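Local structure of argininosuccinate lyase (Chelativorans sp., 6RXA) at the interface of chains A and B and the interface of chains A and C. The protein catalyses, as an engineered C–N lyase variant of EDDS lyase from the aspartase/fumarase superfamily, the enantioselective synthesis of chiral synthons for artificial dipeptide sweeteners. Sequence-based numbering; all coordinates share one arbitrary frame. Chains: chain A/B/C, Argininosuccinate lyase.

Contact 1: the interface of chains A and B. Residues chain A 163, 364-365, 367-368, 389, 393; chain B 284-285.
The carbonyl oxygen of A:Ala163 takes a hydrogen bond of 2.8 Å from NE2 of the B:Gln285 side-chain amide, and a water also sits against the same oxygen. The bond is bent, 128° at the hydrogen, and the oxygen is tilted from the amide plane. B:Gln285 OE1, the other limb of the amide, meets that water at 2.8 Å. The water also reaches O of A:Ser365 and both N and OG1 of A:Thr368, the last at 2.8 Å, so it ties the glutamine to the first turn of helix 367-378. A:Tyr364 O stands over the flat face of the amide, 3.2 Å from B:Gln285 CD, and with the polar grips on both ends this would hinder the amide from turning. A chi1 of 84° sets CG of the glutamine between its backbone N and carbonyl carbon, and the bend at chi2 then turns the amide toward A:Ala163. Its CB packs 3.6 Å from CB of A:Tyr364, with A:Val393 CG2 also beside it. B:Pro284, the neighbour in this active-site loop of the lyase superfamily, lays its ring between two helices of chain A. CD faces A:Met367 CB, and CG lies 3.8 Å from the CG1 methyl of A:Val389.

Contact 2: the interface of chains A and B. Residues chain A 158, 162-164; chain B 283, 285-286.
B:Met283 and B:Lys286 belong to the SSxMPxKxNP signature loop of the aspartase/fumarase superfamily, and both touch A:Ala163, the methionine sulfur at its CB and the lysine CE passing nearer its CA. The packing is tight at the sulfur: B:Met283 SD rests 3.4 Å from the methyl CB of A:Ala163. The methionine chain runs straight through chi2 and bends at chi3, -70°, which brings its CE methyl to 3.9 Å from A:Thr158 OG1. The lysine crosses A:Thr158 at about a right angle and gives it two hydrogen bonds. B:Lys286 NZ reaches the hydroxyl OG1 of A:Thr158 at 2.7 Å. B:Lys286 NZ also meets A:Thr158 O at 3.1 Å, from well above the carbonyl plane. Both residues bind fumarate in this protein, so the pair fixes a lysine of the substrate pocket against the neighbouring subunit. CE of B:Lys286 passes 3.4 Å from O of A:Glu162. That oxygen also accepts from NE2 of B:Gln285, fairly straight (154° at the hydrogen) and in the plane of the amide, so the NH2 group serves two successive carbonyls of strand 161-167. Packing is looser toward the water that bridges A:Ala163 O and B:Gln285 OE1, where A:Gln164 CG comes no nearer to B:Met283 SD than 4.0 Å.

Contact 3: the interface of chains A and C. Residues chain A 170-171, 173-174, 177, 447; chain C 227, 229-230.
C:Asn227 pushes its side-chain amide against helix 168-193 of chain A, between A:His170 and A:Glu177. The amide is turned only 26° from the imidazole plane, and its ND2 lies above the CD2–NE2 side of the ring. From there ND2 donates to the backbone O of A:His170 at 3.1 Å. CD1 of C:Ile229 touches the ring on the same side, 3.7 Å from CE1, while NE2 at the ring edge donates in plane to A:Gly447 O at 2.9 Å, which fixes the ring's rotation. The A:Glu177 carboxylate stands nearly perpendicular to the amide, at 85°; its OE1 accepts the backbone N of C:Asn227 on the syn side, at 2.8 Å and almost straight. A:Glu177 reaches it with CG anti to its own backbone N (chi1 -171°) and an extended chain. OD1 of C:Asn227 turns back to its own chain and takes the N-H of C:Glu230 at 3.1 Å, capping helix 228-233. Replacing C:Asn227 by alanine would probably leave A:His170 O without this donor and the helix start uncapped. The carboxylates of C:Glu230 and A:Glu177 come within 5.7 Å (OE2 to OE2), which may make ionisation of both slightly costlier. C:Ile229 CB packs 3.7 Å from A:Ala174 CB. The short helix 228-233 of chain C, with the residue before it, packs against one flank of the long chain A helix 168-193, which directly follows strand 161-167.

Contact 1: the interface of chains A and B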
ATOM      1  N   ALA A 163      -7.301 -24.117  21.369  1.00 12.58           N
ATOM      2  CA  ALA A 163      -5.933 -24.614  21.537  1.00 12.62           C
ATOM      3  C   ALA A 163      -5.700 -25.206  22.921  1.00 13.57           C
ATOM      4  O   ALA A 163      -5.570 -26.430  23.042  1.00 14.28           O
ATOM      5  CB  ALA A 163      -4.924 -23.512  21.201  1.00 12.76           C
ATOM      6  N   TYR A 364     -11.952 -30.189  24.116  1.00 18.71           N
ATOM      7  CA  TYR A 364     -10.712 -30.926  23.822  1.00 17.78           C
ATOM      8  C   TYR A 364      -9.448 -30.086  23.890  1.00 16.50           C
ATOM      9  O   TYR A 364      -8.364 -30.601  23.513  1.00 16.10           O
ATOM     10  CB  TYR A 364     -10.772 -31.726  22.514  1.00 18.37           C
ATOM     11  CG  TYR A 364     -12.025 -32.575  22.400  1.00 20.28           C
ATOM     12  CD1 TYR A 364     -12.220 -33.676  23.217  1.00 21.98           C
ATOM     13  CD2 TYR A 364     -13.026 -32.246  21.490  1.00 20.77           C
ATOM     14  CE1 TYR A 364     -13.373 -34.435  23.127  1.00 22.32           C
ATOM     15  CE2 TYR A 364     -14.177 -32.998  21.394  1.00 22.07           C
ATOM     16  CZ  TYR A 364     -14.342 -34.092  22.208  1.00 23.18           C
ATOM     17  OH  TYR A 364     -15.494 -34.845  22.107  1.00 25.45           O
ATOM     18  N   SER A 365      -9.497 -28.854  24.386  1.00 15.52           N
ATOM     19  CA  SER A 365      -8.277 -28.082  24.582  1.00 15.48           C
ATOM     20  C   SER A 365      -7.363 -28.672  25.656  1.00 16.11           C
ATOM     21  O   SER A 365      -6.194 -28.270  25.737  1.00 16.03           O
ATOM     22  CB  SER A 365      -8.628 -26.629  24.906  1.00 15.59           C
ATOM     23  OG  SER A 365      -9.103 -26.503  26.228  1.00 15.56           O
ATOM     24  N   MET A 367      -6.235 -31.680  25.681  1.00 17.51           N
ATOM     25  CA  MET A 367      -5.577 -32.889  25.199  1.00 18.49           C
ATOM     26  C   MET A 367      -4.050 -32.808  25.270  1.00 19.23           C
ATOM     27  O   MET A 367      -3.393 -33.852  25.365  1.00 19.54           O
ATOM     28  CB  MET A 367      -6.029 -33.229  23.781  1.00 18.40           C
ATOM     29  CG  MET A 367      -7.479 -33.643  23.680  1.00 19.75           C
ATOM     30  SD  MET A 367      -7.859 -35.122  24.634  1.00 21.15           S
ATOM     31  CE  MET A 367      -8.884 -34.429  25.933  1.00 27.96           C
ATOM     32  N   THR A 368      -3.464 -31.608  25.213  1.00 18.51           N
ATOM     33  CA  THR A 368      -2.016 -31.520  25.367  1.00 19.09           C
ATOM     34  C   THR A 368      -1.598 -32.027  26.736  1.00 20.78           C
ATOM     35  O   THR A 368      -0.647 -32.804  26.861  1.00 19.67           O
ATOM     36  CB  THR A 368      -1.507 -30.094  25.187  1.00 18.71           C
ATOM     37  OG1 THR A 368      -1.773 -29.628  23.867  1.00 16.38           O
ATOM     38  CG2 THR A 368       0.012 -30.072  25.412  1.00 20.23           C
ATOM     39  N   VAL A 389      -3.308 -39.855  21.734  1.00 26.35           N
ATOM     40  CA  VAL A 389      -4.321 -38.894  22.157  1.00 24.37           C
ATOM     41  C   VAL A 389      -5.144 -38.385  20.975  1.00 23.69           C
ATOM     42  O   VAL A 389      -6.341 -38.133  21.110  1.00 22.32           O
ATOM     43  CB  VAL A 389      -3.691 -37.764  22.989  1.00 22.48           C
ATOM     44  CG1 VAL A 389      -4.745 -36.709  23.329  1.00 22.33           C
ATOM     45  CG2 VAL A 389      -3.048 -38.343  24.257  1.00 22.41           C
ATOM     46  N   VAL A 393      -9.293 -38.378  20.759  1.00 24.38           N
ATOM     47  CA  VAL A 393     -10.190 -37.311  20.328  1.00 24.28           C
ATOM     48  C   VAL A 393     -11.093 -37.787  19.200  1.00 24.29           C
ATOM     49  O   VAL A 393     -12.290 -37.490  19.176  1.00 24.25           O
ATOM     50  CB  VAL A 393      -9.402 -36.063  19.897  1.00 23.87           C
ATOM     51  CG1 VAL A 393     -10.347 -35.031  19.285  1.00 23.09           C
ATOM     52  CG2 VAL A 393      -8.681 -35.470  21.063  1.00 24.43           C
TER
ATOM     53  N   PRO B 284      -3.082 -32.576  20.048  1.00 16.57           N
ATOM     54  CA  PRO B 284      -3.633 -33.641  19.193  1.00 17.11           C
ATOM     55  C   PRO B 284      -5.063 -33.421  18.763  1.00 16.32           C
ATOM     56  O   PRO B 284      -5.512 -34.079  17.810  1.00 16.92           O
ATOM     57  CB  PRO B 284      -3.503 -34.911  20.053  1.00 19.84           C
ATOM     58  CG  PRO B 284      -2.559 -34.541  21.165  1.00 21.02           C
ATOM     59  CD  PRO B 284      -2.768 -33.063  21.403  1.00 18.20           C
ATOM     60  N   GLN B 285      -5.810 -32.534  19.429  1.00 15.36           N
ATOM     61  CA  GLN B 285      -7.188 -32.292  19.038  1.00 15.36           C
ATOM     62  C   GLN B 285      -7.322 -31.455  17.770  1.00 15.64           C
ATOM     63  O   GLN B 285      -8.429 -31.379  17.224  1.00 15.99           O
ATOM     64  CB  GLN B 285      -7.980 -31.621  20.179  1.00 15.47           C
ATOM     65  CG  GLN B 285      -7.864 -30.103  20.294  1.00 15.65           C
ATOM     66  CD  GLN B 285      -6.613 -29.620  20.981  1.00 15.76           C
ATOM     67  OE1 GLN B 285      -5.751 -30.399  21.373  1.00 16.13           O
ATOM     68  NE2 GLN B 285      -6.496 -28.294  21.111  1.00 14.22           N
TER
HETATM   69  O   HOH W   1      -4.552 -29.341  23.641  1.00 15.75           O

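Contact 2: the interface of chains A and B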
ATOM      1  N   THR A 158      -5.641 -20.822  18.395  1.00 12.00           N
ATOM      2  CA  THR A 158      -4.685 -20.617  17.317  1.00 11.85           C
ATOM      3  C   THR A 158      -5.366 -21.042  16.017  1.00 11.84           C
ATOM      4  O   THR A 158      -6.105 -22.033  15.990  1.00 12.24           O
ATOM      5  CB  THR A 158      -3.374 -21.391  17.516  1.00 13.15           C
ATOM      6  OG1 THR A 158      -3.635 -22.791  17.483  1.00 14.42           O
ATOM      7  CG2 THR A 158      -2.710 -21.052  18.844  1.00 13.09           C
ATOM      8  N   GLU A 162      -9.824 -23.939  18.955  1.00 13.21           N
ATOM      9  CA  GLU A 162      -9.507 -23.993  20.379  1.00 13.57           C
ATOM     10  C   GLU A 162      -8.198 -24.731  20.590  1.00 13.21           C
ATOM     11  O   GLU A 162      -8.004 -25.840  20.067  1.00 13.24           O
ATOM     12  CB  GLU A 162     -10.617 -24.702  21.155  1.00 13.58           C
ATOM     13  CG  GLU A 162     -11.951 -23.979  21.135  1.00 14.10           C
ATOM     14  CD  GLU A 162     -12.925 -24.459  22.188  1.00 15.51           C
ATOM     15  OE1 GLU A 162     -12.513 -25.225  23.080  1.00 15.38           O
ATOM     16  OE2 GLU A 162     -14.121 -24.065  22.115  1.00 15.67           O
ATOM     17  N   ALA A 163      -7.301 -24.117  21.369  1.00 12.58           N
ATOM     18  CA  ALA A 163      -5.933 -24.614  21.537  1.00 12.62           C
ATOM     19  C   ALA A 163      -5.700 -25.206  22.921  1.00 13.57           C
ATOM     20  O   ALA A 163      -5.570 -26.430  23.042  1.00 14.28           O
ATOM     21  CB  ALA A 163      -4.924 -23.512  21.201  1.00 12.76           C
ATOM     22  N   GLN A 164      -5.607 -24.386  23.967  1.00 13.31           N
ATOM     23  CA  GLN A 164      -5.358 -24.855  25.330  1.00 14.41           C
ATOM     24  C   GLN A 164      -6.054 -23.923  26.304  1.00 13.81           C
ATOM     25  O   GLN A 164      -6.447 -22.806  25.958  1.00 13.83           O
ATOM     26  CB  GLN A 164      -3.861 -24.910  25.641  1.00 16.23           C
ATOM     27  CG  GLN A 164      -3.049 -25.928  24.826  1.00 16.20           C
ATOM     28  CD  GLN A 164      -1.559 -25.849  25.115  1.00 16.55           C
ATOM     29  OE1 GLN A 164      -1.090 -24.942  25.810  1.00 16.76           O
ATOM     30  NE2 GLN A 164      -0.802 -26.798  24.574  1.00 16.12           N
TER
ATOM     31  N   MET B 283      -0.705 -30.215  19.873  1.00 17.76           N
ATOM     32  CA  MET B 283      -2.085 -30.333  20.334  1.00 16.09           C
ATOM     33  C   MET B 283      -2.836 -31.377  19.519  1.00 16.26           C
ATOM     34  O   MET B 283      -3.219 -31.098  18.373  1.00 17.33           O
ATOM     35  CB  MET B 283      -2.772 -28.966  20.198  1.00 15.05           C
ATOM     36  CG  MET B 283      -2.226 -27.897  21.126  1.00 15.43           C
ATOM     37  SD  MET B 283      -2.851 -26.238  20.814  1.00 15.09           S
ATOM     38  CE  MET B 283      -2.068 -25.837  19.254  1.00 16.12           C
ATOM     39  N   GLN B 285      -5.810 -32.534  19.429  1.00 15.36           N
ATOM     40  CA  GLN B 285      -7.188 -32.292  19.038  1.00 15.36           C
ATOM     41  C   GLN B 285      -7.322 -31.455  17.770  1.00 15.64           C
ATOM     42  O   GLN B 285      -8.429 -31.379  17.224  1.00 15.99           O
ATOM     43  CB  GLN B 285      -7.980 -31.621  20.179  1.00 15.47           C
ATOM     44  CG  GLN B 285      -7.864 -30.103  20.294  1.00 15.65           C
ATOM     45  CD  GLN B 285      -6.613 -29.620  20.981  1.00 15.76           C
ATOM     46  OE1 GLN B 285      -5.751 -30.399  21.373  1.00 16.13           O
ATOM     47  NE2 GLN B 285      -6.496 -28.294  21.111  1.00 14.22           N
ATOM     48  N   LYS B 286      -6.253 -30.825  17.280  1.00 14.83           N
ATOM     49  CA  LYS B 286      -6.427 -29.817  16.246  1.00 14.34           C
ATOM     50  C   LYS B 286      -6.791 -30.423  14.890  1.00 14.68           C
ATOM     51  O   LYS B 286      -6.133 -31.345  14.396  1.00 15.34           O
ATOM     52  CB  LYS B 286      -5.179 -28.953  16.081  1.00 13.72           C
ATOM     53  CG  LYS B 286      -4.957 -27.902  17.145  1.00 14.29           C
ATOM     54  CD  LYS B 286      -6.143 -26.957  17.250  1.00 14.25           C
ATOM     55  CE  LYS B 286      -5.709 -25.551  17.631  1.00 14.29           C
ATOM     56  NZ  LYS B 286      -5.056 -24.876  16.499  1.00 14.49           N
TER
HETATM   57  O   HOH W   2      -4.552 -29.341  23.641  1.00 15.75           O

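Contact 3: the interface of chains A and C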
ATOM      1  N   HIS A 170      -4.668 -13.666  31.485  1.00 15.56           N
ATOM      2  CA  HIS A 170      -3.494 -14.008  30.688  1.00 14.42           C
ATOM      3  C   HIS A 170      -3.590 -13.440  29.278  1.00 13.55           C
ATOM      4  O   HIS A 170      -2.620 -12.880  28.756  1.00 12.75           O
ATOM      5  CB  HIS A 170      -3.369 -15.529  30.669  1.00 14.01           C
ATOM      6  CG  HIS A 170      -2.258 -16.042  29.817  1.00 15.65           C
ATOM      7  ND1 HIS A 170      -2.492 -16.770  28.672  1.00 14.80           N
ATOM      8  CD2 HIS A 170      -0.913 -15.948  29.941  1.00 14.93           C
ATOM      9  CE1 HIS A 170      -1.334 -17.094  28.122  1.00 14.88           C
ATOM     10  NE2 HIS A 170      -0.361 -16.609  28.874  1.00 14.70           N
ATOM     11  N   TYR A 171      -4.757 -13.578  28.642  1.00 12.74           N
ATOM     12  CA  TYR A 171      -4.949 -13.033  27.303  1.00 12.90           C
ATOM     13  C   TYR A 171      -4.723 -11.521  27.286  1.00 12.81           C
ATOM     14  O   TYR A 171      -4.006 -10.989  26.426  1.00 12.84           O
ATOM     15  CB  TYR A 171      -6.358 -13.378  26.781  1.00 13.37           C
ATOM     16  CG  TYR A 171      -6.588 -12.796  25.405  1.00 13.37           C
ATOM     17  CD1 TYR A 171      -7.049 -11.503  25.249  1.00 12.44           C
ATOM     18  CD2 TYR A 171      -6.293 -13.525  24.266  1.00 13.54           C
ATOM     19  CE1 TYR A 171      -7.209 -10.950  24.012  1.00 11.81           C
ATOM     20  CE2 TYR A 171      -6.458 -12.972  23.003  1.00 13.34           C
ATOM     21  CZ  TYR A 171      -6.920 -11.683  22.883  1.00 12.52           C
ATOM     22  OH  TYR A 171      -7.086 -11.101  21.644  1.00 13.47           O
ATOM     23  N   MET A 173      -2.981  -9.712  29.172  1.00 12.80           N
ATOM     24  CA  MET A 173      -1.591  -9.327  29.354  1.00 13.77           C
ATOM     25  C   MET A 173      -0.769  -9.493  28.083  1.00 13.73           C
ATOM     26  O   MET A 173       0.283  -8.864  27.971  1.00 13.98           O
ATOM     27  CB  MET A 173      -0.980 -10.025  30.561  1.00 15.09           C
ATOM     28  CG  MET A 173      -1.618  -9.555  31.871  1.00 15.71           C
ATOM     29  SD  MET A 173      -1.760  -7.768  32.082  1.00 15.07           S
ATOM     30  CE  MET A 173      -0.035  -7.330  32.238  1.00 16.57           C
ATOM     31  N   ALA A 174      -1.226 -10.284  27.104  1.00 13.72           N
ATOM     32  CA  ALA A 174      -0.580 -10.247  25.796  1.00 13.53           C
ATOM     33  C   ALA A 174      -0.760  -8.876  25.171  1.00 13.65           C
ATOM     34  O   ALA A 174       0.188  -8.292  24.627  1.00 13.14           O
ATOM     35  CB  ALA A 174      -1.165 -11.328  24.880  1.00 13.53           C
ATOM     36  N   GLU A 177       1.562  -6.295  26.713  1.00 13.25           N
ATOM     37  CA  GLU A 177       2.944  -6.354  26.234  1.00 13.42           C
ATOM     38  C   GLU A 177       3.061  -5.758  24.836  1.00 12.56           C
ATOM     39  O   GLU A 177       4.035  -5.054  24.537  1.00 13.09           O
ATOM     40  CB  GLU A 177       3.434  -7.811  26.306  1.00 14.39           C
ATOM     41  CG  GLU A 177       4.941  -7.986  26.040  1.00 15.31           C
ATOM     42  CD  GLU A 177       5.514  -9.312  26.523  1.00 16.69           C
ATOM     43  OE1 GLU A 177       4.810 -10.085  27.201  1.00 17.21           O
ATOM     44  OE2 GLU A 177       6.708  -9.555  26.242  1.00 17.58           O
ATOM     45  N   GLY A 447       5.252 -15.778  31.768  1.00 16.05           N
ATOM     46  CA  GLY A 447       4.341 -15.484  30.676  1.00 15.07           C
ATOM     47  C   GLY A 447       3.221 -16.471  30.464  1.00 14.73           C
ATOM     48  O   GLY A 447       2.520 -16.394  29.452  1.00 15.52           O
TER
ATOM     49  N   ASN C 227       4.971 -12.849  27.673  1.00 13.79           N
ATOM     50  CA  ASN C 227       3.662 -13.483  27.579  1.00 13.90           C
ATOM     51  C   ASN C 227       3.627 -14.484  26.427  1.00 13.46           C
ATOM     52  O   ASN C 227       4.094 -14.202  25.321  1.00 13.75           O
ATOM     53  CB  ASN C 227       2.592 -12.410  27.413  1.00 13.49           C
ATOM     54  CG  ASN C 227       1.219 -12.992  27.279  1.00 14.41           C
ATOM     55  OD1 ASN C 227       0.833 -13.425  26.193  1.00 14.61           O
ATOM     56  ND2 ASN C 227       0.457 -12.997  28.377  1.00 14.94           N
ATOM     57  N   ILE C 229       1.198 -15.808  24.636  1.00 12.90           N
ATOM     58  CA  ILE C 229       0.446 -15.433  23.443  1.00 12.38           C
ATOM     59  C   ILE C 229       1.258 -14.455  22.609  1.00 12.82           C
ATOM     60  O   ILE C 229       1.392 -14.611  21.391  1.00 13.48           O
ATOM     61  CB  ILE C 229      -0.940 -14.862  23.802  1.00 12.82           C
ATOM     62  CG1 ILE C 229      -1.821 -15.936  24.428  1.00 14.27           C
ATOM     63  CG2 ILE C 229      -1.603 -14.262  22.565  1.00 13.45           C
ATOM     64  CD1 ILE C 229      -2.932 -15.337  25.268  1.00 15.61           C
ATOM     65  N   GLU C 230       1.825 -13.434  23.248  1.00 13.37           N
ATOM     66  CA  GLU C 230       2.673 -12.503  22.511  1.00 13.66           C
ATOM     67  C   GLU C 230       3.836 -13.238  21.855  1.00 13.90           C
ATOM     68  O   GLU C 230       4.255 -12.866  20.754  1.00 14.28           O
ATOM     69  CB  GLU C 230       3.155 -11.393  23.448  1.00 15.16           C
ATOM     70  CG  GLU C 230       4.029 -10.322  22.806  1.00 15.87           C
ATOM     71  CD  GLU C 230       3.314  -9.452  21.788  1.00 17.95           C
ATOM     72  OE1 GLU C 230       2.156  -9.742  21.395  1.00 18.03           O
ATOM     73  OE2 GLU C 230       3.929  -8.450  21.370  1.00 19.94           O
TER

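Contact 1 and contact 2 are two halves of one junction: their C-alpha centres lie about 6 Å apart, and they share A:Ala163 and B:Gln285, with the signature loop of chain B meeting strand 161-167 of chain A. Contact 3 is separate, about 17 Å from contact 2 and 22 Å from contact 1, and involves chain C, yet it is built on helix 168-193, which follows that strand without a break. One continuous stretch of chain A therefore touches two neighbours in the tetramer. This suits a superfamily whose active sites are assembled from three subunits, and may link pocket order to assembly.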